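Local coordinates for putative diflavin flavoprotein A 3 (Synechocystis sp., PDB 6H0C) that probably passes electrons from NADH to oxygen, reducing it to water, this chain being the diiron and flavodoxin-like core without the flavin reductase part, at residues A[65-68]-A[72-75]; A[290-295]-A[323-328]. One frame throughout, in Å; residues are numbered along the deposited sequence.

Interaction 1 of 2, residues A[65-68]-A[72-75]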
# COMPACT_ATOMS: atom_id res chain seq x y z
N GLY A 65 23.52 4.41 8.13
CA GLY A 65 24.96 4.47 7.99
C GLY A 65 25.36 5.47 6.92
O GLY A 65 26.27 6.27 7.12
N THR A 66 24.67 5.42 5.79
CA THR A 66 24.94 6.33 4.68
C THR A 66 24.52 7.77 4.98
O THR A 66 25.27 8.71 4.73
CB THR A 66 24.22 5.87 3.42
OG1 THR A 66 24.77 4.62 2.99
CG2 THR A 66 24.39 6.89 2.32
N LEU A 67 23.32 7.92 5.52
CA LEU A 67 22.78 9.24 5.81
C LEU A 67 23.69 10.04 6.75
O LEU A 67 23.99 11.20 6.48
CB LEU A 67 21.39 9.11 6.43
CG LEU A 67 20.65 10.43 6.67
CD1 LEU A 67 20.55 11.22 5.36
CD2 LEU A 67 19.26 10.16 7.27
N ILE A 68 24.14 9.41 7.82
CA ILE A 68 24.98 10.06 8.82
C ILE A 68 26.27 10.64 8.24
O ILE A 68 26.87 11.55 8.81
CB ILE A 68 25.34 9.07 9.94
CG1 ILE A 68 24.08 8.69 10.72
CG2 ILE A 68 26.36 9.66 10.88
CD1 ILE A 68 24.26 7.53 11.64
N ASP A 72 24.29 15.79 9.65
CA ASP A 72 24.19 15.74 11.10
C ASP A 72 22.73 15.55 11.48
O ASP A 72 21.93 16.47 11.34
CB ASP A 72 24.75 17.02 11.73
CG ASP A 72 24.79 16.97 13.24
OD1 ASP A 72 23.99 16.24 13.87
OD2 ASP A 72 25.65 17.66 13.82
N LEU A 73 22.40 14.36 11.97
CA LEU A 73 21.01 14.05 12.28
C LEU A 73 20.45 14.97 13.36
O LEU A 73 19.23 15.07 13.52
CB LEU A 73 20.86 12.59 12.71
CG LEU A 73 20.84 11.56 11.58
CD1 LEU A 73 19.95 12.05 10.45
CD2 LEU A 73 22.24 11.32 11.08
N ASN A 74 21.32 15.64 14.09
CA ASN A 74 20.87 16.60 15.08
C ASN A 74 20.25 17.83 14.43
O ASN A 74 19.55 18.59 15.09
CB ASN A 74 22.02 17.03 16.00
CG ASN A 74 22.48 15.91 16.89
OD1 ASN A 74 21.84 15.60 17.90
ND2 ASN A 74 23.59 15.28 16.53
N SER A 75 20.50 18.01 13.14
CA SER A 75 19.98 19.16 12.40
C SER A 75 18.70 18.82 11.64
O SER A 75 18.09 19.68 11.01
CB SER A 75 21.03 19.69 11.43
OG SER A 75 21.35 18.71 10.47
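Two torsions bring the CD methyls of L67 and L73 together, L67 by the end of its side chain alone: the L67 CG lies anti to the backbone N (chi1 -175°), and the L73 CG lies anti to its carbonyl carbon (chi1 -79°). The CD2 methyl of L67 thereby reaches L73 CD1 at 3.8 Å, the two side chains meeting at a slant. The other L73 methyl, CD2, approaches the flank of I68, whose side chain runs roughly at right angles to the leucine. The 3.2 Å from I68 CG1 to L73 CD2 is below usual carbon contact, so this detail is doubtful. L73 thus splits its methyls between two successive residues near the end of helix 60-70. The turn that presents it is held locally. D72 OD1 accepts from N74 N at 2.7 Å, closing an Asx turn, and the syn lone pair of D72 OD1 takes N74 ND2. S75 N bonds D72 O at 2.8 Å. Beyond the pair, L67 packs on L51, L73 on L95 and I68 on L98 of helix 86-98. The arrangement belongs to the beta-alpha-beta crossover from strand 49-52 through helix 60-70 to the parallel strand 78-80, within the metallo-beta-lactamase-like domain.

Interaction 2 of 2, residues A[290-295]-A[323-328]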
# COMPACT_ATOMS: atom_id res chain seq x y z
N ILE A 290 -11.40 -4.19 1.10
CA ILE A 290 -11.88 -3.56 2.32
C ILE A 290 -10.95 -3.95 3.48
O ILE A 290 -10.78 -5.14 3.78
CB ILE A 290 -13.30 -4.00 2.67
CG1 ILE A 290 -14.27 -3.59 1.55
CG2 ILE A 290 -13.71 -3.43 4.02
CD1 ILE A 290 -14.61 -2.14 1.56
N ASN A 291 -10.34 -2.94 4.09
CA ASN A 291 -9.56 -3.12 5.30
C ASN A 291 -10.52 -3.02 6.49
O ASN A 291 -10.99 -1.94 6.82
CB ASN A 291 -8.44 -2.07 5.37
CG ASN A 291 -7.57 -2.19 6.62
OD1 ASN A 291 -7.96 -2.78 7.62
ND2 ASN A 291 -6.37 -1.61 6.55
N ALA A 292 -10.82 -4.17 7.10
CA ALA A 292 -11.81 -4.22 8.17
C ALA A 292 -11.42 -3.31 9.33
O ALA A 292 -12.27 -2.70 9.99
CB ALA A 292 -11.98 -5.66 8.66
N GLU A 293 -10.12 -3.20 9.56
CA GLU A 293 -9.59 -2.41 10.66
C GLU A 293 -9.89 -0.92 10.52
O GLU A 293 -10.14 -0.24 11.51
CB GLU A 293 -8.08 -2.63 10.75
CG GLU A 293 -7.49 -2.39 12.10
CD GLU A 293 -6.06 -2.86 12.16
OE1 GLU A 293 -5.25 -2.37 11.34
OE2 GLU A 293 -5.75 -3.72 13.00
N THR A 294 -9.86 -0.41 9.29
CA THR A 294 -9.93 1.03 9.09
C THR A 294 -11.19 1.44 8.33
O THR A 294 -11.51 2.62 8.27
CB THR A 294 -8.70 1.54 8.32
OG1 THR A 294 -8.68 0.95 7.02
CG2 THR A 294 -7.42 1.18 9.06
N SER A 295 -11.90 0.47 7.78
CA SER A 295 -13.11 0.75 7.03
C SER A 295 -14.27 1.10 7.96
O SER A 295 -14.29 0.70 9.12
CB SER A 295 -13.47 -0.45 6.16
OG SER A 295 -14.54 -0.14 5.28
N THR A 323 -11.67 -8.30 16.27
CA THR A 323 -12.95 -7.64 16.40
C THR A 323 -13.47 -7.02 15.10
O THR A 323 -14.65 -7.15 14.79
CB THR A 323 -12.90 -6.57 17.48
OG1 THR A 323 -12.67 -7.20 18.74
CG2 THR A 323 -14.21 -5.81 17.53
N PRO A 324 -12.60 -6.36 14.32
CA PRO A 324 -13.09 -5.77 13.06
C PRO A 324 -13.61 -6.80 12.05
O PRO A 324 -14.50 -6.48 11.25
CB PRO A 324 -11.85 -5.07 12.51
CG PRO A 324 -11.03 -4.76 13.75
CD PRO A 324 -11.21 -5.98 14.60
N ILE A 325 -13.07 -8.02 12.07
CA ILE A 325 -13.59 -9.09 11.23
C ILE A 325 -14.97 -9.53 11.73
O ILE A 325 -15.87 -9.79 10.93
CB ILE A 325 -12.65 -10.31 11.19
CG1 ILE A 325 -11.41 -10.02 10.33
CG2 ILE A 325 -13.39 -11.55 10.69
CD1 ILE A 325 -11.70 -9.84 8.84
N GLN A 326 -15.14 -9.61 13.05
CA GLN A 326 -16.44 -9.98 13.63
C GLN A 326 -17.54 -8.98 13.28
O GLN A 326 -18.64 -9.37 12.89
CB GLN A 326 -16.33 -10.14 15.15
CG GLN A 326 -15.37 -11.25 15.59
CD GLN A 326 -15.25 -11.37 17.10
OE1 GLN A 326 -16.22 -11.13 17.83
NE2 GLN A 326 -14.07 -11.74 17.58
N THR A 327 -17.25 -7.69 13.41
CA THR A 327 -18.25 -6.68 13.09
C THR A 327 -18.52 -6.63 11.58
O THR A 327 -19.68 -6.50 11.17
CB THR A 327 -17.85 -5.28 13.60
OG1 THR A 327 -16.62 -4.89 13.00
CG2 THR A 327 -17.69 -5.31 15.12
N ALA A 328 -17.48 -6.74 10.74
CA ALA A 328 -17.69 -6.82 9.28
C ALA A 328 -18.58 -8.02 8.92
O ALA A 328 -19.42 -7.94 8.02
CB ALA A 328 -16.35 -6.91 8.54
O HOH W 1 -14.90 -3.63 10.13
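Apolar packing between A292 and P324 makes up most of this contact. The A292 methyl points at the first turn of helix 323-335, with A292 CB 3.9 Å from P324 CB. I325 adds the end of its side chain, CD1 lying 4.2 Å from A292 CB; a chi2 of -67° folds CD1 round to come near A292. The proline ring also borders the start of E293, P324 CG standing 4.1 Å from E293 CA. The polar link is a bridging water, which donates to A292 O at 2.8 Å and to P324 O at 3.1 Å; P324 O also takes the helical bond from A328 N. Backbone bonds shape the loop itself: N291 O accepts from both T294 N and S295 N, the latter at 2.7 Å. Weak side-chain-to-backbone bonds join N291 OD1 to E293 N and T294 N. N291 ND2 reaches back to P152 O in the metallo-beta-lactamase-like domain. Here the turn leaving edge strand 286-291 abuts the start of the helix that follows strand 309-313, both at the C-terminal end of the parallel sheet of the flavodoxin-like domain, an alpha/beta/alpha sandwich round five parallel strands of order 2-1-3-4-5.

In the fold
From the N terminus, the chain first builds the metallo-beta-lactamase-like domain, where interaction 1 closes a very short loop as helix 60-70 turns toward strand 78-80. The chain then completes that domain and enters the flavodoxin-like one. Interaction 2 closes a longer loop there: between its segments run helix 297-306, central strand 309-313 and the connection to helix 323-335, so it ties the edge of the parallel sheet to a later helix. The two contacts follow in series, neither nesting nor crossing. Each lies in a different domain, their centres about 40 Å apart and their nearest atoms about 28 Å.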